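Local coordinates for aminotransferase class I and II (Anaerococcus prevotii, PDB 4EMY), which binds pyridoxal 5'-phosphate as its cofactor and probably acts as a transaminase, working as a homodimer, at residues Tyr121-His131 against Ser177-Asn185; Leu247-Phe257 against Ala272-Ile283. All coordinates share one frame; numbering follows the deposited sequence.

Contact 1: residues Tyr121-His131 against Ser177-Asn185; sequences YLDEGDPLICH and SDRIASLIN. With PLP (pyridoxal-5'-phosphate), chain E.
Asp126 keeps CG beside its backbone N (chi1 -61°), and Arg179 extends with CG anti to its own N (chi1 180°) before bending at chi3. The two side chains meet at an angle. OD2 of Asp126 lies against the methylene CD of Arg179, at 3.4 Å, and the charged ends do not touch. The same OD2 accepts the N-H of Asp123 from above the carboxylate plane, at 2.8 Å. OD1 of Asp126 is 3.2 Å from Ser177 OG, which gives its hydrogen bond to Arg179 O. With an alanine here, the N-H of Asp123 is likely to lose its acceptor, and Ser177 OG its carboxylate neighbour. Strands 127-131 and 179-184 then run parallel. Ile129 donates to Ala181 O and accepts from Leu183 N. Ala181 CB packs between Leu122 CD2 and Leu128 CD1, each 3.7 Å away. At the far end the N-H of Asn185 points straight into NE2 of His131, near the ring plane (2.7 Å). Asn185 OD1 reaches 3.2 Å from PLP C2A and also accepts from Asn190 N, while ND2 donates to Asp224 O. The cofactor thus lies at the C-terminal ends of parallel strands, as in fold-type I PLP enzymes.

Contact 2: residues Leu247-Phe257 against Ala272-Ile283; sequences LPRNLFVVVAF and AAVGISSSKEII
Phe252 reaches across to Gly275, Ile276 and Ile282 with its ring. From CB the side chain leaves with CG anti to the backbone N (chi1 -168°), which carries the ring over the neighbouring strand. CD1 of Phe252 comes first, 3.2 Å from Ile276 O and 3.8 Å from Ile282 CG2. CE1 follows, still close to Ile276 O, with Ser277 CB at the ring edge. CZ of Phe252, the tip, ends 3.8 Å from Gly275 CA. The ring fills the place where a side chain on Gly275 would stand. Beyond these segments it also meets the ring of Phe286, and Met6 of the second subunit packs on it.

The two strands are antiparallel. Strand 271-277 is the one that runs against its neighbours in the otherwise parallel large sheet, a hallmark of fold-type I PLP enzymes. Val255 and Val274 exchange two nearly straight hydrogen bonds, N to O at 2.7 Å from Val255 and 2.9 Å from Val274. Phe257 and Ala272 also exchange two bonds, less straight, and Ala272 N meets Phe257 O from above the carbonyl plane. Between Val253 and Ile276 the bond from Ile276 N is sound, but the return bond from Val253 N is weak. The side chains of Val253 and Ile276 lie side by side, pointing the same way, and touch through their CG1 atoms. Val255, Val274, Ile276 and Phe257 pack on helix 82-93. The opposite face, with Val254, Ala256 and Ala273, packs on helix 109-121.

After the strand, Ser277 OG accepts the N-H of Ser279, an ST turn leading to Ser279 at the N-cap of the helix. Ser278 OG turns back between its own N and carbonyl carbon (chi1 52°) and donates to Leu247 O at 2.9 Å. Arg249 bends at chi3 and brings its guanidinium edge alongside Ser279 OG, with Arg249 NE 3.6 Å away.

In the fold
Both contacts are mostly buried and belong to the same large mixed sheet, with strand 218-224 between them. Their centres lie about 15 Å apart. They touch where Tyr121 of contact 1 packs on Phe252 of contact 2. Apolar side chains fill the middle of both. The difference lies in strand direction and in the ends. Contact 1 pairs two parallel strands. Polar side chains are prominent at both its ends, and one end reaches the cofactor. Contact 2 is antiparallel. Its serines and the exposed Arg249 gather at the end where the strand passes into helix 280-297. The helix before contact 1 lies over one face of contact 2. Both contacts touch the second subunit.

Contact 1: residues Tyr121-His131 against Ser177-Asn185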
loop_
_atom_site.group_PDB
_atom_site.type_symbol
_atom_site.label_atom_id
_atom_site.label_comp_id
_atom_site.label_asym_id
_atom_site.label_seq_id
_atom_site.Cartn_x
_atom_site.Cartn_y
_atom_site.Cartn_z
ATOM N N TYR A 121 7.396 11.117 -12.034
ATOM C CA TYR A 121 8.042 11.469 -13.303
ATOM C C TYR A 121 7.124 12.042 -14.381
ATOM O O TYR A 121 7.570 12.378 -15.486
ATOM C CB TYR A 121 8.884 10.299 -13.811
ATOM C CG TYR A 121 9.983 9.975 -12.840
ATOM C CD1 TYR A 121 11.175 10.689 -12.848
ATOM C CD2 TYR A 121 9.815 8.976 -11.880
ATOM C CE1 TYR A 121 12.178 10.406 -11.943
ATOM C CE2 TYR A 121 10.812 8.686 -10.967
ATOM C CZ TYR A 121 11.989 9.401 -11.004
ATOM O OH TYR A 121 12.978 9.117 -10.100
ATOM N N LEU A 122 5.844 12.162 -14.049
ATOM C CA LEU A 122 4.912 12.948 -14.850
ATOM C C LEU A 122 4.224 13.943 -13.949
ATOM O O LEU A 122 3.863 13.617 -12.816
ATOM C CB LEU A 122 3.857 12.061 -15.510
ATOM C CG LEU A 122 4.290 11.111 -16.625
ATOM C CD1 LEU A 122 3.163 10.143 -16.942
ATOM C CD2 LEU A 122 4.728 11.878 -17.870
ATOM N N ASP A 123 4.053 15.158 -14.455
ATOM C CA ASP A 123 3.247 16.158 -13.786
ATOM C C ASP A 123 1.810 16.070 -14.331
ATOM O O ASP A 123 1.381 15.000 -14.769
ATOM C CB ASP A 123 3.859 17.541 -14.001
ATOM C CG ASP A 123 3.523 18.520 -12.884
ATOM O OD1 ASP A 123 2.467 18.380 -12.229
ATOM O OD2 ASP A 123 4.322 19.454 -12.672
ATOM N N GLU A 124 1.081 17.189 -14.328
ATOM C CA GLU A 124 -0.359 17.187 -14.606
ATOM C C GLU A 124 -0.697 17.118 -16.094
ATOM O O GLU A 124 -1.526 16.314 -16.516
ATOM C CB GLU A 124 -1.034 18.392 -13.949
ATOM C CG GLU A 124 -0.922 18.426 -12.427
ATOM C CD GLU A 124 -2.202 18.023 -11.697
ATOM O OE1 GLU A 124 -3.301 18.439 -12.130
ATOM O OE2 GLU A 124 -2.105 17.318 -10.662
ATOM N N GLY A 125 -0.061 17.951 -16.902
ATOM C CA GLY A 125 -0.350 17.936 -18.335
ATOM C C GLY A 125 0.282 16.749 -19.029
ATOM O O GLY A 125 -0.095 16.391 -20.141
ATOM N N ASP A 126 1.228 16.129 -18.333
ATOM C CA ASP A 126 2.208 15.232 -18.933
ATOM C C ASP A 126 1.622 13.902 -19.396
ATOM O O ASP A 126 0.739 13.356 -18.744
ATOM C CB ASP A 126 3.377 15.029 -17.968
ATOM C CG ASP A 126 4.100 16.330 -17.645
ATOM O OD1 ASP A 126 3.770 17.380 -18.241
ATOM O OD2 ASP A 126 5.001 16.306 -16.785
ATOM N N PRO A 127 2.109 13.398 -20.545
ATOM C CA PRO A 127 1.564 12.199 -21.160
ATOM C C PRO A 127 2.248 10.901 -20.751
ATOM O O PRO A 127 3.479 10.820 -20.740
ATOM C CB PRO A 127 1.789 12.447 -22.651
ATOM C CG PRO A 127 2.994 13.320 -22.715
ATOM C CD PRO A 127 3.115 14.046 -21.408
ATOM N N LEU A 128 1.435 9.901 -20.415
ATOM C CA LEU A 128 1.900 8.521 -20.336
ATOM C C LEU A 128 1.519 7.806 -21.629
ATOM O O LEU A 128 0.342 7.558 -21.894
ATOM C CB LEU A 128 1.303 7.794 -19.133
ATOM C CG LEU A 128 1.869 6.388 -18.940
ATOM C CD1 LEU A 128 3.222 6.416 -18.241
ATOM C CD2 LEU A 128 0.889 5.511 -18.182
ATOM N N ILE A 129 2.520 7.488 -22.437
ATOM C CA ILE A 129 2.282 6.862 -23.727
ATOM C C ILE A 129 2.400 5.346 -23.582
ATOM O O ILE A 129 3.490 4.808 -23.348
ATOM C CB ILE A 129 3.224 7.428 -24.804
ATOM C CG1 ILE A 129 3.073 8.950 -24.864
ATOM C CG2 ILE A 129 2.922 6.805 -26.157
ATOM C CD1 ILE A 129 4.387 9.687 -24.959
ATOM N N CYS A 130 1.252 4.683 -23.711
ATOM C CA CYS A 130 1.111 3.260 -23.427
ATOM C C CYS A 130 0.484 2.521 -24.595
ATOM O O CYS A 130 -0.305 3.093 -25.356
ATOM C CB CYS A 130 0.254 3.048 -22.176
ATOM S SG CYS A 130 -0.043 1.305 -21.781
ATOM N N HIS A 131 0.829 1.239 -24.715
ATOM C CA HIS A 131 0.354 0.412 -25.821
ATOM C C HIS A 131 -1.134 0.198 -25.806
ATOM O O HIS A 131 -1.756 0.112 -24.745
ATOM C CB HIS A 131 1.109 -0.913 -25.885
ATOM C CG HIS A 131 1.536 -1.431 -24.538
ATOM N ND1 HIS A 131 0.669 -1.976 -23.664
ATOM C CD2 HIS A 131 2.787 -1.464 -23.926
ATOM C CE1 HIS A 131 1.329 -2.340 -22.552
ATOM N NE2 HIS A 131 2.626 -2.024 -22.715
ATOM N N SER A 177 4.919 18.602 -24.779
ATOM C CA SER A 177 5.404 18.660 -23.402
ATOM C C SER A 177 6.908 18.421 -23.284
ATOM O O SER A 177 7.482 17.647 -24.051
ATOM C CB SER A 177 4.656 17.646 -22.533
ATOM O OG SER A 177 5.053 17.764 -21.179
ATOM N N ASP A 178 7.535 19.080 -22.313
ATOM C CA ASP A 178 8.954 18.888 -22.031
ATOM C C ASP A 178 9.205 17.615 -21.227
ATOM O O ASP A 178 10.343 17.159 -21.112
ATOM C CB ASP A 178 9.528 20.098 -21.287
ATOM C CG ASP A 178 9.797 21.287 -22.205
ATOM O OD1 ASP A 178 9.636 21.150 -23.439
ATOM O OD2 ASP A 178 10.178 22.365 -21.692
ATOM N N ARG A 179 8.148 17.036 -20.669
ATOM C CA ARG A 179 8.286 15.833 -19.859
ATOM C C ARG A 179 7.309 14.784 -20.350
ATOM O O ARG A 179 6.128 15.076 -20.529
ATOM C CB ARG A 179 8.042 16.162 -18.387
ATOM C CG ARG A 179 8.152 14.985 -17.435
ATOM C CD ARG A 179 8.163 15.466 -15.993
ATOM N NE ARG A 179 9.511 15.783 -15.531
ATOM C CZ ARG A 179 9.809 16.779 -14.700
ATOM N NH1 ARG A 179 8.856 17.581 -14.238
ATOM N NH2 ARG A 179 11.069 16.989 -14.338
ATOM N N ILE A 180 7.806 13.576 -20.600
ATOM C CA ILE A 180 6.948 12.477 -21.052
ATOM C C ILE A 180 7.290 11.149 -20.373
ATOM O O ILE A 180 8.277 11.050 -19.644
ATOM C CB ILE A 180 6.975 12.283 -22.591
ATOM C CG1 ILE A 180 8.297 11.662 -23.043
ATOM C CG2 ILE A 180 6.662 13.582 -23.332
ATOM C CD1 ILE A 180 8.137 10.717 -24.212
ATOM N N ALA A 181 6.466 10.134 -20.610
ATOM C CA ALA A 181 6.750 8.793 -20.111
ATOM C C ALA A 181 6.231 7.709 -21.044
ATOM O O ALA A 181 5.119 7.802 -21.562
ATOM C CB ALA A 181 6.180 8.607 -18.713
ATOM N N SER A 182 7.046 6.688 -21.264
ATOM C CA SER A 182 6.614 5.543 -22.039
ATOM C C SER A 182 6.401 4.375 -21.113
ATOM O O SER A 182 7.251 4.082 -20.271
ATOM C CB SER A 182 7.650 5.162 -23.094
ATOM O OG SER A 182 7.387 3.855 -23.581
ATOM N N LEU A 183 5.263 3.711 -21.264
ATOM C CA LEU A 183 5.015 2.488 -20.519
ATOM C C LEU A 183 4.963 1.309 -21.470
ATOM O O LEU A 183 4.232 1.341 -22.461
ATOM C CB LEU A 183 3.734 2.582 -19.687
ATOM C CG LEU A 183 3.563 1.406 -18.717
ATOM C CD1 LEU A 183 3.198 1.867 -17.314
ATOM C CD2 LEU A 183 2.543 0.414 -19.256
ATOM N N ILE A 184 5.772 0.293 -21.172
ATOM C CA ILE A 184 5.780 -0.959 -21.917
ATOM C C ILE A 184 5.660 -2.127 -20.940
ATOM O O ILE A 184 6.520 -2.328 -20.082
ATOM C CB ILE A 184 7.065 -1.144 -22.765
ATOM C CG1 ILE A 184 7.541 0.173 -23.404
ATOM C CG2 ILE A 184 6.881 -2.259 -23.786
ATOM C CD1 ILE A 184 6.705 0.683 -24.562
ATOM N N ASN A 185 4.574 -2.880 -21.069
ATOM C CA ASN A 185 4.379 -4.107 -20.312
ATOM C C ASN A 185 4.871 -5.303 -21.123
ATOM O O ASN A 185 4.147 -5.858 -21.946
ATOM C CB ASN A 185 2.911 -4.264 -19.906
ATOM C CG ASN A 185 2.645 -5.557 -19.161
ATOM O OD1 ASN A 185 1.600 -6.181 -19.341
ATOM N ND2 ASN A 185 3.589 -5.972 -18.325
HETATM N N1 PLP E . 1.106 -5.430 -13.962
HETATM C C2 PLP E . 0.381 -6.187 -14.867
HETATM C C2A PLP E . 0.604 -6.017 -16.340
HETATM C C3 PLP E . -0.549 -7.121 -14.420
HETATM O O3 PLP E . -1.260 -7.862 -15.315
HETATM C C4 PLP E . -0.782 -7.302 -13.072
HETATM C C4A PLP E . -2.184 -7.686 -12.686
HETATM O O4A PLP E . -2.479 -8.862 -12.453
HETATM C C5 PLP E . -0.043 -6.543 -12.164
HETATM C C6 PLP E . 0.894 -5.604 -12.611
HETATM C C5A PLP E . -0.306 -6.728 -10.678
HETATM O O4P PLP E . 0.856 -6.606 -9.889
HETATM P P PLP E . 0.663 -6.704 -8.305
HETATM O O1P PLP E . 0.291 -5.321 -7.838
HETATM O O2P PLP E . 1.956 -7.210 -7.704
HETATM O O3P PLP E . -0.461 -7.647 -7.957
#

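Contact 2: residues Leu247-Phe257 against Ala272-Ile283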
loop_
_atom_site.group_PDB
_atom_site.type_symbol
_atom_site.label_atom_id
_atom_site.label_comp_id
_atom_site.label_asym_id
_atom_site.label_seq_id
_atom_site.Cartn_x
_atom_site.Cartn_y
_atom_site.Cartn_z
ATOM N N LEU A 247 22.571 5.119 -20.478
ATOM C CA LEU A 247 21.577 5.946 -21.134
ATOM C C LEU A 247 21.779 7.386 -20.693
ATOM O O LEU A 247 22.208 7.619 -19.564
ATOM C CB LEU A 247 20.173 5.464 -20.775
ATOM C CG LEU A 247 19.412 4.579 -21.770
ATOM C CD1 LEU A 247 20.264 3.482 -22.390
ATOM C CD2 LEU A 247 18.196 3.979 -21.089
ATOM N N PRO A 248 21.488 8.357 -21.582
ATOM C CA PRO A 248 21.691 9.765 -21.227
ATOM C C PRO A 248 20.972 10.172 -19.937
ATOM O O PRO A 248 19.864 9.710 -19.663
ATOM C CB PRO A 248 21.124 10.535 -22.434
ATOM C CG PRO A 248 20.463 9.522 -23.305
ATOM C CD PRO A 248 21.079 8.200 -22.988
ATOM N N ARG A 249 21.629 11.026 -19.159
ATOM C CA ARG A 249 21.101 11.576 -17.911
ATOM C C ARG A 249 19.577 11.781 -17.915
ATOM O O ARG A 249 18.896 11.418 -16.954
ATOM C CB ARG A 249 21.849 12.881 -17.587
ATOM C CG ARG A 249 21.317 13.687 -16.411
ATOM C CD ARG A 249 22.361 14.659 -15.867
ATOM N NE ARG A 249 23.406 13.971 -15.099
ATOM C CZ ARG A 249 24.687 13.865 -15.463
ATOM N NH1 ARG A 249 25.130 14.422 -16.591
ATOM N NH2 ARG A 249 25.536 13.208 -14.682
ATOM N N ASN A 250 19.051 12.331 -19.009
ATOM C CA ASN A 250 17.625 12.667 -19.121
ATOM C C ASN A 250 16.707 11.530 -19.603
ATOM O O ASN A 250 15.530 11.758 -19.908
ATOM C CB ASN A 250 17.444 13.907 -20.003
ATOM C CG ASN A 250 17.981 13.709 -21.408
ATOM O OD1 ASN A 250 19.055 13.139 -21.607
ATOM N ND2 ASN A 250 17.231 14.186 -22.391
ATOM N N LEU A 251 17.243 10.315 -19.681
ATOM C CA LEU A 251 16.436 9.149 -20.016
ATOM C C LEU A 251 16.452 8.158 -18.862
ATOM O O LEU A 251 17.308 7.272 -18.790
ATOM C CB LEU A 251 16.912 8.493 -21.316
ATOM C CG LEU A 251 16.093 7.329 -21.896
ATOM C CD1 LEU A 251 14.642 7.716 -22.136
ATOM C CD2 LEU A 251 16.721 6.828 -23.189
ATOM N N PHE A 252 15.502 8.324 -17.951
ATOM C CA PHE A 252 15.420 7.484 -16.770
ATOM C C PHE A 252 14.601 6.224 -17.057
ATOM O O PHE A 252 13.755 6.212 -17.955
ATOM C CB PHE A 252 14.842 8.285 -15.595
ATOM C CG PHE A 252 14.979 7.603 -14.262
ATOM C CD1 PHE A 252 16.213 7.141 -13.823
ATOM C CD2 PHE A 252 13.871 7.439 -13.436
ATOM C CE1 PHE A 252 16.339 6.515 -12.595
ATOM C CE2 PHE A 252 13.991 6.819 -12.206
ATOM C CZ PHE A 252 15.225 6.356 -11.782
ATOM N N VAL A 253 14.878 5.161 -16.306
ATOM C CA VAL A 253 14.176 3.891 -16.463
ATOM C C VAL A 253 13.710 3.412 -15.096
ATOM O O VAL A 253 14.513 3.315 -14.172
ATOM C CB VAL A 253 15.065 2.810 -17.135
ATOM C CG1 VAL A 253 14.393 1.448 -17.102
ATOM C CG2 VAL A 253 15.368 3.179 -18.577
ATOM N N VAL A 254 12.410 3.142 -14.965
ATOM C CA VAL A 254 11.871 2.484 -13.773
ATOM C C VAL A 254 11.293 1.130 -14.166
ATOM O O VAL A 254 10.378 1.046 -14.991
ATOM C CB VAL A 254 10.786 3.316 -13.055
ATOM C CG1 VAL A 254 10.390 2.647 -11.744
ATOM C CG2 VAL A 254 11.272 4.733 -12.790
ATOM N N VAL A 255 11.843 0.073 -13.580
ATOM C CA VAL A 255 11.372 -1.279 -13.840
ATOM C C VAL A 255 10.462 -1.688 -12.687
ATOM O O VAL A 255 10.858 -1.608 -11.525
ATOM C CB VAL A 255 12.557 -2.255 -14.046
ATOM C CG1 VAL A 255 12.110 -3.705 -13.974
ATOM C CG2 VAL A 255 13.228 -1.993 -15.385
ATOM N N ALA A 256 9.233 -2.093 -13.007
ATOM C CA ALA A 256 8.267 -2.495 -11.982
ATOM C C ALA A 256 8.323 -4.001 -11.707
ATOM O O ALA A 256 7.832 -4.810 -12.497
ATOM C CB ALA A 256 6.857 -2.051 -12.354
ATOM N N PHE A 257 8.927 -4.354 -10.575
ATOM C CA PHE A 257 9.107 -5.745 -10.172
ATOM C C PHE A 257 7.986 -6.233 -9.253
ATOM O O PHE A 257 7.470 -5.470 -8.446
ATOM C CB PHE A 257 10.465 -5.891 -9.486
ATOM C CG PHE A 257 10.620 -7.158 -8.706
ATOM C CD1 PHE A 257 11.005 -8.334 -9.336
ATOM C CD2 PHE A 257 10.382 -7.177 -7.335
ATOM C CE1 PHE A 257 11.145 -9.507 -8.610
ATOM C CE2 PHE A 257 10.518 -8.348 -6.606
ATOM C CZ PHE A 257 10.902 -9.514 -7.244
ATOM N N ALA A 272 8.664 -4.148 -6.089
ATOM C CA ALA A 272 9.684 -3.108 -5.998
ATOM C C ALA A 272 9.711 -2.257 -7.262
ATOM O O ALA A 272 9.388 -2.729 -8.354
ATOM C CB ALA A 272 11.054 -3.721 -5.747
ATOM N N ALA A 273 10.096 -0.996 -7.089
ATOM C CA ALA A 273 10.426 -0.097 -8.196
ATOM C C ALA A 273 11.941 0.034 -8.298
ATOM O O ALA A 273 12.587 0.576 -7.400
ATOM C CB ALA A 273 9.799 1.263 -7.980
ATOM N N VAL A 274 12.497 -0.474 -9.393
ATOM C CA VAL A 274 13.933 -0.451 -9.633
ATOM C C VAL A 274 14.277 0.594 -10.698
ATOM O O VAL A 274 13.800 0.522 -11.830
ATOM C CB VAL A 274 14.444 -1.837 -10.071
ATOM C CG1 VAL A 274 15.954 -1.833 -10.199
ATOM C CG2 VAL A 274 14.016 -2.907 -9.076
ATOM N N GLY A 275 15.096 1.569 -10.315
ATOM C CA GLY A 275 15.529 2.631 -11.216
ATOM C C GLY A 275 16.925 2.409 -11.773
ATOM O O GLY A 275 17.787 1.834 -11.101
ATOM N N ILE A 276 17.138 2.861 -13.009
ATOM C CA ILE A 276 18.434 2.768 -13.676
ATOM C C ILE A 276 18.829 4.145 -14.199
ATOM O O ILE A 276 18.077 4.759 -14.950
ATOM C CB ILE A 276 18.398 1.810 -14.898
ATOM C CG1 ILE A 276 17.380 0.666 -14.729
ATOM C CG2 ILE A 276 19.797 1.306 -15.245
ATOM C CD1 ILE A 276 17.825 -0.466 -13.829
ATOM N N SER A 277 20.004 4.628 -13.802
ATOM C CA SER A 277 20.538 5.889 -14.323
ATOM C C SER A 277 22.055 5.905 -14.389
ATOM O O SER A 277 22.732 5.213 -13.634
ATOM C CB SER A 277 20.061 7.078 -13.491
ATOM O OG SER A 277 20.495 8.302 -14.060
ATOM N N SER A 278 22.581 6.715 -15.300
ATOM C CA SER A 278 24.016 6.952 -15.385
ATOM C C SER A 278 24.462 7.991 -14.356
ATOM O O SER A 278 25.654 8.119 -14.080
ATOM C CB SER A 278 24.402 7.396 -16.793
ATOM O OG SER A 278 23.593 8.475 -17.216
ATOM N N SER A 279 23.499 8.719 -13.790
ATOM C CA SER A 279 23.775 9.756 -12.794
ATOM C C SER A 279 23.481 9.289 -11.372
ATOM O O SER A 279 22.416 8.739 -11.096
ATOM C CB SER A 279 22.990 11.033 -13.108
ATOM O OG SER A 279 23.194 12.032 -12.119
ATOM N N LYS A 280 24.437 9.531 -10.477
ATOM C CA LYS A 280 24.333 9.140 -9.073
ATOM C C LYS A 280 23.315 9.982 -8.314
ATOM O O LYS A 280 22.665 9.486 -7.392
ATOM C CB LYS A 280 25.698 9.233 -8.390
ATOM C CG LYS A 280 25.809 8.439 -7.100
ATOM C CD LYS A 280 26.982 8.917 -6.259
ATOM C CE LYS A 280 26.958 8.291 -4.875
ATOM N NZ LYS A 280 27.813 9.040 -3.915
ATOM N N GLU A 281 23.174 11.249 -8.696
ATOM C CA GLU A 281 22.202 12.113 -8.031
ATOM C C GLU A 281 20.772 11.901 -8.514
ATOM O O GLU A 281 19.826 12.126 -7.756
ATOM C CB GLU A 281 22.608 13.591 -8.063
ATOM C CG GLU A 281 22.715 14.230 -9.435
ATOM C CD GLU A 281 23.272 15.640 -9.356
ATOM O OE1 GLU A 281 22.818 16.416 -8.487
ATOM O OE2 GLU A 281 24.166 15.973 -10.161
ATOM N N ILE A 282 20.620 11.448 -9.761
ATOM C CA ILE A 282 19.310 11.051 -10.287
ATOM C C ILE A 282 18.738 9.879 -9.484
ATOM O O ILE A 282 17.545 9.848 -9.178
ATOM C CB ILE A 282 19.368 10.692 -11.796
ATOM C CG1 ILE A 282 19.676 11.927 -12.654
ATOM C CG2 ILE A 282 18.069 10.043 -12.266
ATOM C CD1 ILE A 282 18.676 13.056 -12.527
ATOM N N ILE A 283 19.602 8.930 -9.141
ATOM C CA ILE A 283 19.222 7.772 -8.343
ATOM C C ILE A 283 18.874 8.147 -6.901
ATOM O O ILE A 283 17.843 7.729 -6.387
ATOM C CB ILE A 283 20.299 6.661 -8.437
ATOM C CG1 ILE A 283 19.944 5.688 -9.569
ATOM C CG2 ILE A 283 20.481 5.905 -7.126
ATOM C CD1 ILE A 283 18.725 4.822 -9.315
#